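Local atomic coordinates of probable hydrogenase maturation factor HypB (PDB entry 2HF9), a protein that binds guanine nucleotide and metal ions, and probably hydrolyses GTP slowly to serve nickel insertion during maturation of [NiFe] hydrogenases. Residues V39-M44 and E216-S221; T52-K57 and L203-M208; V145-T150 and D167-N172. All coordinates share one frame; numbering follows the deposited sequence.

How the contacts relate
Contacts 1 and 3 lie in the buried core, whereas contact 2 is only partly buried, with Lys57 and Met208 on its exposed side. Strands 39-45 and 142-148 are neighbours in one parallel sheet, so contacts 1 and 3 belong to the same framework: contact 1 packs the last helix against it through a phenylalanine, and contact 3 is a ladder of backbone hydrogen bonds within it. Contact 2 joins helix 51-62, which follows strand 39-45, to the loop after strand 199-202 by aliphatic packing. Contacts 2 and 3 both touch the bound nucleotide, and Leu203 N lies 2.8 Å from Ile171 O between them; contact 1 lies away from the annotated sites.

Contact 1 of 3, residues V39-M44 and E216-S221; sequences VAFDFM and EFIEKS
Phe41 and Ile218 meet because their torsions bring ring and methyl together: Phe41 CG stands anti to its carbonyl carbon, beside the backbone N, while a chi2 of -63° places Ile218 CD1 over one face of the Phe41 ring. The methyl carbon lies 3.9 Å from the ring centroid and 15° off the ring normal, the geometry of a CH-pi contact, although it is shifted from the centre toward the rim. Ser221 arrives from a different direction, its CB 3.6 Å from Phe41 CZ and its OG in the ring plane, at the edge. Phe217 CE2 also comes near that plane, 3.9 Å from Phe41 CE2, as the two aromatic side chains slide past each other in opposite directions.

The strand and helix axes approach to 10.0 Å, with N-to-C directions 138° apart. This is the layered packing of an alpha/beta P-loop fold: strand 39-45 lies inside the parallel sheet, between strands 121-125 and 142-148, and helix 211-224, the last of the chain, packs on one side of it. Phe41 is flanked by Phe123 and Lys142 of those neighbouring strands, and Ile218 reaches on to Leu62 of helix 51-62.

The hydroxyl of Ser221 is buried but satisfied, since OG donates to Phe217 O at 2.8 Å. Ser221 N donates to the same oxygen from the other face of the carbonyl plane, so two bonds grip it. Ser221 OG also lies above the centre of the Phe217 ring, 3.5 Å from its plane.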
loop_
_atom_site.group_PDB
_atom_site.type_symbol
_atom_site.label_atom_id
_atom_site.label_comp_id
_atom_site.label_asym_id
_atom_site.label_seq_id
_atom_site.Cartn_x
_atom_site.Cartn_y
_atom_site.Cartn_z
ATOM N N VAL A 39 -24.468 -11.128 -6.283
ATOM C CA VAL A 39 -23.495 -11.461 -5.249
ATOM C C VAL A 39 -22.279 -10.557 -5.437
ATOM O O VAL A 39 -21.674 -10.534 -6.514
ATOM C CB VAL A 39 -23.108 -12.965 -5.259
ATOM C CG1 VAL A 39 -22.226 -13.292 -4.062
ATOM C CG2 VAL A 39 -24.362 -13.843 -5.234
ATOM N N ALA A 40 -21.951 -9.797 -4.394
ATOM C CA ALA A 40 -20.908 -8.775 -4.464
ATOM C C ALA A 40 -19.655 -9.123 -3.667
ATOM O O ALA A 40 -19.735 -9.671 -2.565
ATOM C CB ALA A 40 -21.453 -7.428 -4.021
ATOM N N PHE A 41 -18.504 -8.771 -4.235
ATOM C CA PHE A 41 -17.199 -9.073 -3.656
ATOM C C PHE A 41 -16.337 -7.813 -3.539
ATOM O O PHE A 41 -16.168 -7.068 -4.509
ATOM C CB PHE A 41 -16.472 -10.137 -4.494
ATOM C CG PHE A 41 -17.147 -11.485 -4.495
ATOM C CD1 PHE A 41 -18.147 -11.781 -5.419
ATOM C CD2 PHE A 41 -16.769 -12.467 -3.582
ATOM C CE1 PHE A 41 -18.770 -13.029 -5.424
ATOM C CE2 PHE A 41 -17.385 -13.722 -3.585
ATOM C CZ PHE A 41 -18.388 -13.999 -4.510
ATOM N N ASP A 42 -15.798 -7.589 -2.343
ATOM C CA ASP A 42 -14.907 -6.467 -2.064
ATOM C C ASP A 42 -13.449 -6.943 -2.170
ATOM O O ASP A 42 -12.990 -7.742 -1.353
ATOM C CB ASP A 42 -15.224 -5.906 -0.664
ATOM C CG ASP A 42 -14.337 -4.727 -0.260
ATOM O OD1 ASP A 42 -13.482 -4.274 -1.043
ATOM O OD2 ASP A 42 -14.509 -4.244 0.872
ATOM N N PHE A 43 -12.746 -6.462 -3.196
ATOM C CA PHE A 43 -11.344 -6.796 -3.423
ATOM C C PHE A 43 -10.451 -5.719 -2.822
ATOM O O PHE A 43 -10.353 -4.613 -3.359
ATOM C CB PHE A 43 -11.045 -6.934 -4.921
ATOM C CG PHE A 43 -11.665 -8.142 -5.561
ATOM C CD1 PHE A 43 -12.995 -8.123 -5.976
ATOM C CD2 PHE A 43 -10.910 -9.290 -5.780
ATOM C CE1 PHE A 43 -13.572 -9.239 -6.574
ATOM C CE2 PHE A 43 -11.475 -10.413 -6.383
ATOM C CZ PHE A 43 -12.811 -10.384 -6.782
ATOM N N MET A 44 -9.825 -6.056 -1.698
ATOM C CA MET A 44 -8.884 -5.184 -1.006
ATOM C C MET A 44 -7.464 -5.705 -1.194
ATOM O O MET A 44 -7.267 -6.850 -1.593
ATOM C CB MET A 44 -9.202 -5.140 0.497
ATOM C CG MET A 44 -10.511 -4.445 0.863
ATOM S SD MET A 44 -10.929 -4.689 2.605
ATOM C CE MET A 44 -11.512 -6.386 2.569
ATOM N N GLU A 216 -13.288 -21.497 -7.005
ATOM C CA GLU A 216 -14.017 -22.298 -6.030
ATOM C C GLU A 216 -14.659 -21.416 -4.955
ATOM O O GLU A 216 -15.840 -21.582 -4.631
ATOM C CB GLU A 216 -13.078 -23.317 -5.380
ATOM C CG GLU A 216 -13.758 -24.240 -4.390
ATOM C CD GLU A 216 -12.776 -25.142 -3.671
ATOM O OE1 GLU A 216 -11.572 -25.122 -4.007
ATOM O OE2 GLU A 216 -13.209 -25.874 -2.763
ATOM N N PHE A 217 -13.876 -20.479 -4.419
ATOM C CA PHE A 217 -14.377 -19.539 -3.416
ATOM C C PHE A 217 -15.535 -18.699 -3.945
ATOM O O PHE A 217 -16.535 -18.525 -3.248
ATOM C CB PHE A 217 -13.263 -18.624 -2.884
ATOM C CG PHE A 217 -13.759 -17.567 -1.932
ATOM C CD1 PHE A 217 -13.961 -17.865 -0.587
ATOM C CD2 PHE A 217 -14.053 -16.281 -2.386
ATOM C CE1 PHE A 217 -14.437 -16.895 0.299
ATOM C CE2 PHE A 217 -14.532 -15.305 -1.504
ATOM C CZ PHE A 217 -14.724 -15.617 -0.161
ATOM N N ILE A 218 -15.390 -18.173 -5.162
ATOM C CA ILE A 218 -16.440 -17.355 -5.778
ATOM C C ILE A 218 -17.750 -18.146 -5.885
ATOM O O ILE A 218 -18.811 -17.668 -5.461
ATOM C CB ILE A 218 -16.026 -16.798 -7.183
ATOM C CG1 ILE A 218 -14.744 -15.944 -7.110
ATOM C CG2 ILE A 218 -17.178 -16.021 -7.831
ATOM C CD1 ILE A 218 -14.843 -14.676 -6.271
ATOM N N GLU A 219 -17.660 -19.359 -6.428
ATOM C CA GLU A 219 -18.833 -20.207 -6.648
ATOM C C GLU A 219 -19.511 -20.636 -5.349
ATOM O O GLU A 219 -20.739 -20.586 -5.246
ATOM C CB GLU A 219 -18.465 -21.429 -7.493
ATOM C CG GLU A 219 -18.106 -21.100 -8.942
ATOM C CD GLU A 219 -19.321 -20.902 -9.839
ATOM O OE1 GLU A 219 -20.455 -20.762 -9.329
ATOM O OE2 GLU A 219 -19.135 -20.886 -11.070
ATOM N N LYS A 220 -18.705 -21.057 -4.370
ATOM C CA LYS A 220 -19.195 -21.413 -3.035
ATOM C C LYS A 220 -19.932 -20.244 -2.380
ATOM O O LYS A 220 -20.995 -20.435 -1.780
ATOM C CB LYS A 220 -18.039 -21.880 -2.143
ATOM C CG LYS A 220 -18.449 -22.354 -0.749
ATOM C CD LYS A 220 -17.243 -22.868 0.029
ATOM C CE LYS A 220 -17.636 -23.385 1.407
ATOM N NZ LYS A 220 -17.860 -22.286 2.393
ATOM N N SER A 221 -19.364 -19.045 -2.511
ATOM C CA SER A 221 -19.959 -17.824 -1.960
ATOM C C SER A 221 -21.324 -17.523 -2.573
ATOM O O SER A 221 -22.263 -17.152 -1.860
ATOM C CB SER A 221 -19.022 -16.630 -2.160
ATOM O OG SER A 221 -17.813 -16.806 -1.447
#

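Contact 2 of 3, residues T52-K57 and L203-M208; sequences TLLIEK and LSLKTM. With MG (magnesium ion), chain C; GSP (5'-guanosine-diphosphate-monothiophosphate), chain E.
Leu205 packs into the surface of helix 51-62, with its CD1 3.5 Å from Leu54 N and 3.8 Å from Leu54 CB. The side chains of Leu205 and Leu54 cross at about a right angle, and Leu53 CD2 lies 3.8 Å from Leu205 CB as those two leucines slide past each other in opposite directions. Deeper in, Leu54 CD1 meets Leu203 CD2, and Phe211 of the last helix touches both residues.

Both segments line the nucleotide site. Helix 51-62 begins at the end of the P-loop, to which Thr52 belongs: Thr52 N and Leu53 N donate to phosphate oxygens, and Thr52 OG1 binds the magnesium ion at 2.1 Å, with Asp80 and Glu125 as further protein ligands. At the base, Leu53 CD2 lies 3.5 Å from guanine C8, next to its contact with Leu205, whose N donates to guanine O6 (2.7 Å). The Ser-Leu-Lys sequence of residues 204-206 is consistent with the G5 element of GTPases. Ser204 OG accepts the N-H groups of Lys206 and Thr207, the latter at an angle of 177°, forming an ST turn and ST motif that fix the curl of this loop.

On the solvent side the pair is Lys57 and Met208, both partly exposed, meeting through long unbranched chains rather than buried leucines. Met208, bent at chi2 and chi3, sets CE 3.8 Å from Lys57 CD, and its SD lies at a similar distance from Lys57 CE.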
loop_
_atom_site.group_PDB
_atom_site.type_symbol
_atom_site.label_atom_id
_atom_site.label_comp_id
_atom_site.label_asym_id
_atom_site.label_seq_id
_atom_site.Cartn_x
_atom_site.Cartn_y
_atom_site.Cartn_z
ATOM N N THR A 52 -6.558 -6.083 -9.865
ATOM C CA THR A 52 -7.121 -5.902 -11.206
ATOM C C THR A 52 -6.886 -7.128 -12.076
ATOM O O THR A 52 -7.814 -7.610 -12.723
ATOM C CB THR A 52 -6.599 -4.637 -11.893
ATOM O OG1 THR A 52 -6.915 -3.502 -11.080
ATOM C CG2 THR A 52 -7.259 -4.459 -13.261
ATOM N N LEU A 53 -5.658 -7.643 -12.072
ATOM C CA LEU A 53 -5.348 -8.849 -12.836
ATOM C C LEU A 53 -6.215 -10.035 -12.402
ATOM O O LEU A 53 -6.675 -10.806 -13.242
ATOM C CB LEU A 53 -3.861 -9.193 -12.754
ATOM C CG LEU A 53 -3.333 -10.249 -13.738
ATOM C CD1 LEU A 53 -3.722 -9.952 -15.190
ATOM C CD2 LEU A 53 -1.821 -10.378 -13.604
ATOM N N LEU A 54 -6.447 -10.167 -11.097
ATOM C CA LEU A 54 -7.338 -11.201 -10.569
ATOM C C LEU A 54 -8.766 -11.013 -11.074
ATOM O O LEU A 54 -9.402 -11.969 -11.527
ATOM C CB LEU A 54 -7.315 -11.221 -9.034
ATOM C CG LEU A 54 -8.237 -12.231 -8.332
ATOM C CD1 LEU A 54 -7.941 -13.674 -8.763
ATOM C CD2 LEU A 54 -8.147 -12.089 -6.816
ATOM N N ILE A 55 -9.261 -9.779 -10.994
ATOM C CA ILE A 55 -10.614 -9.454 -11.453
ATOM C C ILE A 55 -10.754 -9.740 -12.956
ATOM O O ILE A 55 -11.747 -10.340 -13.393
ATOM C CB ILE A 55 -11.004 -7.992 -11.085
ATOM C CG1 ILE A 55 -11.358 -7.903 -9.595
ATOM C CG2 ILE A 55 -12.177 -7.492 -11.941
ATOM C CD1 ILE A 55 -11.436 -6.487 -9.047
ATOM N N GLU A 56 -9.743 -9.339 -13.724
ATOM C CA GLU A 56 -9.689 -9.605 -15.168
ATOM C C GLU A 56 -9.804 -11.095 -15.465
ATOM O O GLU A 56 -10.619 -11.504 -16.291
ATOM C CB GLU A 56 -8.393 -9.061 -15.779
ATOM C CG GLU A 56 -8.339 -7.549 -15.900
ATOM C CD GLU A 56 -7.065 -7.070 -16.566
ATOM O OE1 GLU A 56 -7.155 -6.506 -17.670
ATOM O OE2 GLU A 56 -5.975 -7.271 -16.002
ATOM N N LYS A 57 -8.993 -11.898 -14.778
ATOM C CA LYS A 57 -9.021 -13.351 -14.940
ATOM C C LYS A 57 -10.365 -13.947 -14.527
ATOM O O LYS A 57 -10.878 -14.846 -15.197
ATOM C CB LYS A 57 -7.872 -14.020 -14.166
ATOM C CG LYS A 57 -6.472 -13.708 -14.699
ATOM C CD LYS A 57 -6.250 -14.283 -16.084
ATOM C CE LYS A 57 -4.816 -14.089 -16.551
ATOM N NZ LYS A 57 -4.642 -14.654 -17.922
ATOM N N LEU A 203 -1.406 -18.172 -4.808
ATOM C CA LEU A 203 -1.747 -17.868 -6.193
ATOM C C LEU A 203 -0.588 -17.291 -6.988
ATOM O O LEU A 203 0.216 -16.514 -6.472
ATOM C CB LEU A 203 -2.939 -16.891 -6.238
ATOM C CG LEU A 203 -3.476 -16.444 -7.609
ATOM C CD1 LEU A 203 -4.094 -17.602 -8.376
ATOM C CD2 LEU A 203 -4.470 -15.299 -7.474
ATOM N N SER A 204 -0.516 -17.679 -8.258
ATOM C CA SER A 204 0.244 -16.931 -9.241
ATOM C C SER A 204 -0.671 -16.643 -10.419
ATOM O O SER A 204 -1.173 -17.570 -11.057
ATOM C CB SER A 204 1.467 -17.707 -9.723
ATOM O OG SER A 204 2.076 -17.020 -10.807
ATOM N N LEU A 205 -0.893 -15.361 -10.698
ATOM C CA LEU A 205 -1.668 -14.961 -11.868
ATOM C C LEU A 205 -0.840 -15.004 -13.152
ATOM O O LEU A 205 -1.358 -14.741 -14.239
ATOM C CB LEU A 205 -2.296 -13.581 -11.654
ATOM C CG LEU A 205 -3.451 -13.581 -10.642
ATOM C CD1 LEU A 205 -3.778 -12.173 -10.182
ATOM C CD2 LEU A 205 -4.700 -14.288 -11.211
ATOM N N LYS A 206 0.448 -15.325 -13.016
ATOM C CA LYS A 206 1.329 -15.543 -14.165
ATOM C C LYS A 206 1.243 -17.002 -14.636
ATOM O O LYS A 206 0.961 -17.258 -15.802
ATOM C CB LYS A 206 2.771 -15.154 -13.817
ATOM C CG LYS A 206 3.765 -15.241 -14.970
ATOM C CD LYS A 206 5.096 -14.613 -14.556
ATOM C CE LYS A 206 6.023 -14.380 -15.740
ATOM N NZ LYS A 206 7.202 -13.563 -15.321
ATOM N N THR A 207 1.460 -17.950 -13.724
ATOM C CA THR A 207 1.384 -19.381 -14.053
ATOM C C THR A 207 -0.049 -19.900 -13.959
ATOM O O THR A 207 -0.371 -20.959 -14.508
ATOM C CB THR A 207 2.247 -20.237 -13.110
ATOM O OG1 THR A 207 1.649 -20.259 -11.806
ATOM C CG2 THR A 207 3.682 -19.703 -13.025
ATOM N N MET A 208 -0.888 -19.143 -13.249
ATOM C CA MET A 208 -2.297 -19.479 -12.958
ATOM C C MET A 208 -2.491 -20.578 -11.902
ATOM O O MET A 208 -3.623 -20.987 -11.630
ATOM C CB MET A 208 -3.113 -19.750 -14.233
ATOM C CG MET A 208 -3.238 -18.541 -15.159
ATOM S SD MET A 208 -4.069 -17.119 -14.397
ATOM C CE MET A 208 -5.779 -17.646 -14.417
HETATM MG MG MG C . -5.791 -2.316 -9.821
HETATM P PG GSP E . -3.459 -1.158 -7.955
HETATM O O3B GSP E . -2.718 -2.550 -8.280
HETATM S S1G GSP E . -3.385 -0.844 -6.262
HETATM O O2G GSP E . -2.692 -0.077 -8.738
HETATM O O3G GSP E . -4.911 -1.233 -8.454
HETATM P PB GSP E . -3.456 -3.980 -8.392
HETATM O O1B GSP E . -3.498 -4.595 -7.050
HETATM O O2B GSP E . -4.780 -3.910 -9.036
HETATM P PA GSP E . -2.308 -5.162 -10.792
HETATM O O1A GSP E . -3.362 -6.119 -11.206
HETATM O O2A GSP E . -2.340 -3.919 -11.604
HETATM O O3A GSP E . -2.368 -4.843 -9.215
HETATM O "O5'" GSP E . -0.894 -5.911 -10.867
HETATM C "C5'" GSP E . 0.301 -5.256 -10.488
HETATM C "C4'" GSP E . 1.479 -5.842 -11.260
HETATM O "O4'" GSP E . 1.771 -7.153 -10.807
HETATM C "C3'" GSP E . 1.226 -5.952 -12.754
HETATM O "O3'" GSP E . 2.442 -5.609 -13.379
HETATM C "C2'" GSP E . 0.917 -7.416 -12.973
HETATM O "O2'" GSP E . 1.325 -7.864 -14.239
HETATM C "C1'" GSP E . 1.742 -8.075 -11.886
HETATM N N9 GSP E . 1.225 -9.338 -11.335
HETATM C C8 GSP E . 0.008 -9.576 -10.744
HETATM N N7 GSP E . -0.011 -10.864 -10.334
HETATM C C5 GSP E . 1.176 -11.440 -10.637
HETATM C C6 GSP E . 1.687 -12.722 -10.438
HETATM O O6 GSP E . 1.007 -13.584 -9.885
HETATM N N1 GSP E . 2.972 -13.011 -10.863
HETATM C C2 GSP E . 3.738 -12.039 -11.485
HETATM N N2 GSP E . 4.969 -12.324 -11.898
HETATM N N3 GSP E . 3.228 -10.768 -11.677
HETATM C C4 GSP E . 1.967 -10.481 -11.255
HETATM O O HOH W 1 -4.297 -2.068 -11.191
#

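Contact 3 of 3, residues V145-T150 and D167-N172; sequences VVISTT and DLIVIN. With GSP (5'-guanosine-diphosphate-monothiophosphate), chain E.
The flat peptide carbonyl of Ile147 takes the N-H of Asn172 at 2.8 Å from O to N, the donor lying in the carbonyl plane with an N-H...O angle of 174°. At the next link Thr149 N donates to Asn172 O. The carboxamide of Asn172 is another flat group; it lies beside the O6 and N7 side of guanine, its plane steeply inclined to the base, with Asn172 CG 3.7 Å from O6 of the nucleotide.

Five backbone bonds join the segments, the last from Thr149, just past the end of the strand; the others are Val145 N to Leu168 O, Val170 N to Val145 O and Ile147 N to Val170 O. Four bridges, from Val145 with Ile169 to Ser148 with Asn172, make the regular parallel ladder. CA-H...O contacts lie between the bonds, including one from Ser148 CA to Asn172 O at 3.2 Å.

The two strands belong to a beta-alpha-beta unit with helix 160-163 between them, set within the parallel sheet of the P-loop NTPase fold. Asn172 begins the Asn-Lys-Ile-Asp sequence that matches the guanine-recognising NKxD motif of GTPases; Asp175, its last residue, is hydrogen-bonded to the nucleotide.

On the sheet face carrying Val145, Ile147, Ile169 and Ile171, CG1 of Ile147 sits between its backbone N and carbonyl carbon (chi1 58°), and CD1 beyond it lies 3.6 Å from Ile169 CG2 and 3.5 Å from Val170 O. Helix 184-194 packs on this face, Ala191 meeting Ile169 and Met187 meeting Ile171. On the other face Val146 CG1 reaches Asn172 CB at 4.1 Å, the two side chains lying side by side and pointing the same way. Ser148 OG finds its polar partners in Glu151 and Lys173, and Thr149 OG1 bonds to Lys173 O.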
loop_
_atom_site.group_PDB
_atom_site.type_symbol
_atom_site.label_atom_id
_atom_site.label_comp_id
_atom_site.label_asym_id
_atom_site.label_seq_id
_atom_site.Cartn_x
_atom_site.Cartn_y
_atom_site.Cartn_z
ATOM N N VAL A 145 -8.941 -10.211 0.522
ATOM C CA VAL A 145 -7.709 -9.444 0.684
ATOM C C VAL A 145 -6.606 -10.088 -0.147
ATOM O O VAL A 145 -6.268 -11.261 0.044
ATOM C CB VAL A 145 -7.278 -9.280 2.171
ATOM C CG1 VAL A 145 -5.929 -8.562 2.275
ATOM C CG2 VAL A 145 -8.327 -8.511 2.949
ATOM N N VAL A 146 -6.075 -9.311 -1.087
ATOM C CA VAL A 146 -4.986 -9.755 -1.936
ATOM C C VAL A 146 -3.691 -9.094 -1.479
ATOM O O VAL A 146 -3.560 -7.873 -1.508
ATOM C CB VAL A 146 -5.238 -9.403 -3.430
ATOM C CG1 VAL A 146 -4.153 -10.022 -4.323
ATOM C CG2 VAL A 146 -6.627 -9.860 -3.865
ATOM N N ILE A 147 -2.747 -9.908 -1.031
ATOM C CA ILE A 147 -1.387 -9.434 -0.828
ATOM C C ILE A 147 -0.476 -10.258 -1.717
ATOM O O ILE A 147 -0.912 -11.240 -2.321
ATOM C CB ILE A 147 -0.922 -9.474 0.659
ATOM C CG1 ILE A 147 -1.007 -10.896 1.260
ATOM C CG2 ILE A 147 -1.634 -8.379 1.480
ATOM C CD1 ILE A 147 -2.385 -11.318 1.778
ATOM N N SER A 148 0.779 -9.856 -1.829
ATOM C CA SER A 148 1.678 -10.586 -2.701
ATOM C C SER A 148 3.048 -10.784 -2.077
ATOM O O SER A 148 3.458 -10.023 -1.193
ATOM C CB SER A 148 1.768 -9.911 -4.072
ATOM O OG SER A 148 2.513 -8.714 -4.007
ATOM N N THR A 149 3.749 -11.817 -2.543
ATOM C CA THR A 149 5.058 -12.181 -1.998
ATOM C C THR A 149 6.058 -11.021 -2.056
ATOM O O THR A 149 6.918 -10.901 -1.187
ATOM C CB THR A 149 5.652 -13.415 -2.720
ATOM O OG1 THR A 149 5.900 -13.096 -4.094
ATOM C CG2 THR A 149 4.685 -14.604 -2.643
ATOM N N THR A 150 5.912 -10.159 -3.062
ATOM C CA THR A 150 6.869 -9.079 -3.313
ATOM C C THR A 150 6.811 -7.926 -2.305
ATOM O O THR A 150 7.677 -7.048 -2.314
ATOM C CB THR A 150 6.770 -8.541 -4.757
ATOM O OG1 THR A 150 5.449 -8.036 -5.009
ATOM C CG2 THR A 150 7.097 -9.640 -5.751
ATOM N N ASP A 167 -12.684 -12.843 4.123
ATOM C CA ASP A 167 -13.286 -14.159 3.950
ATOM C C ASP A 167 -12.360 -15.034 3.107
ATOM O O ASP A 167 -12.342 -16.264 3.243
ATOM C CB ASP A 167 -14.647 -14.026 3.273
ATOM C CG ASP A 167 -15.633 -13.225 4.108
ATOM O OD1 ASP A 167 -16.026 -13.711 5.185
ATOM O OD2 ASP A 167 -16.007 -12.111 3.685
ATOM N N LEU A 168 -11.604 -14.379 2.231
ATOM C CA LEU A 168 -10.571 -15.023 1.439
ATOM C C LEU A 168 -9.295 -14.196 1.506
ATOM O O LEU A 168 -9.319 -12.985 1.288
ATOM C CB LEU A 168 -11.012 -15.185 -0.024
ATOM C CG LEU A 168 -9.946 -15.644 -1.029
ATOM C CD1 LEU A 168 -9.505 -17.084 -0.775
ATOM C CD2 LEU A 168 -10.408 -15.464 -2.475
ATOM N N ILE A 169 -8.187 -14.867 1.809
ATOM C CA ILE A 169 -6.874 -14.242 1.766
ATOM C C ILE A 169 -6.078 -14.871 0.620
ATOM O O ILE A 169 -5.842 -16.086 0.591
ATOM C CB ILE A 169 -6.137 -14.356 3.117
ATOM C CG1 ILE A 169 -6.908 -13.583 4.197
ATOM C CG2 ILE A 169 -4.712 -13.820 2.999
ATOM C CD1 ILE A 169 -6.570 -13.950 5.635
ATOM N N VAL A 170 -5.709 -14.029 -0.338
ATOM C CA VAL A 170 -4.944 -14.450 -1.506
ATOM C C VAL A 170 -3.496 -13.989 -1.359
ATOM O O VAL A 170 -3.219 -12.792 -1.230
ATOM C CB VAL A 170 -5.556 -13.886 -2.816
ATOM C CG1 VAL A 170 -4.717 -14.276 -4.026
ATOM C CG2 VAL A 170 -6.990 -14.378 -2.984
ATOM N N ILE A 171 -2.586 -14.958 -1.336
ATOM C CA ILE A 171 -1.158 -14.688 -1.346
ATOM C C ILE A 171 -0.716 -14.865 -2.793
ATOM O O ILE A 171 -0.511 -15.992 -3.273
ATOM C CB ILE A 171 -0.390 -15.615 -0.370
ATOM C CG1 ILE A 171 -0.918 -15.427 1.061
ATOM C CG2 ILE A 171 1.113 -15.337 -0.422
ATOM C CD1 ILE A 171 -0.711 -16.625 1.980
ATOM N N ASN A 172 -0.621 -13.736 -3.491
ATOM C CA ASN A 172 -0.379 -13.703 -4.925
ATOM C C ASN A 172 1.118 -13.587 -5.240
ATOM O O ASN A 172 1.936 -13.366 -4.336
ATOM C CB ASN A 172 -1.177 -12.545 -5.562
ATOM C CG ASN A 172 -1.188 -12.589 -7.083
ATOM O OD1 ASN A 172 -1.118 -11.542 -7.744
ATOM N ND2 ASN A 172 -1.273 -13.787 -7.649
HETATM P PG GSP E . -3.459 -1.158 -7.955
HETATM O O3B GSP E . -2.718 -2.550 -8.280
HETATM S S1G GSP E . -3.385 -0.844 -6.262
HETATM O O2G GSP E . -2.692 -0.077 -8.738
HETATM O O3G GSP E . -4.911 -1.233 -8.454
HETATM P PB GSP E . -3.456 -3.980 -8.392
HETATM O O1B GSP E . -3.498 -4.595 -7.050
HETATM O O2B GSP E . -4.780 -3.910 -9.036
HETATM P PA GSP E . -2.308 -5.162 -10.792
HETATM O O1A GSP E . -3.362 -6.119 -11.206
HETATM O O2A GSP E . -2.340 -3.919 -11.604
HETATM O O3A GSP E . -2.368 -4.843 -9.215
HETATM O "O5'" GSP E . -0.894 -5.911 -10.867
HETATM C "C5'" GSP E . 0.301 -5.256 -10.488
HETATM C "C4'" GSP E . 1.479 -5.842 -11.260
HETATM O "O4'" GSP E . 1.771 -7.153 -10.807
HETATM C "C3'" GSP E . 1.226 -5.952 -12.754
HETATM O "O3'" GSP E . 2.442 -5.609 -13.379
HETATM C "C2'" GSP E . 0.917 -7.416 -12.973
HETATM O "O2'" GSP E . 1.325 -7.864 -14.239
HETATM C "C1'" GSP E . 1.742 -8.075 -11.886
HETATM N N9 GSP E . 1.225 -9.338 -11.335
HETATM C C8 GSP E . 0.008 -9.576 -10.744
HETATM N N7 GSP E . -0.011 -10.864 -10.334
HETATM C C5 GSP E . 1.176 -11.440 -10.637
HETATM C C6 GSP E . 1.687 -12.722 -10.438
HETATM O O6 GSP E . 1.007 -13.584 -9.885
HETATM N N1 GSP E . 2.972 -13.011 -10.863
HETATM C C2 GSP E . 3.738 -12.039 -11.485
HETATM N N2 GSP E . 4.969 -12.324 -11.898
HETATM N N3 GSP E . 3.228 -10.768 -11.677
HETATM C C4 GSP E . 1.967 -10.481 -11.255
#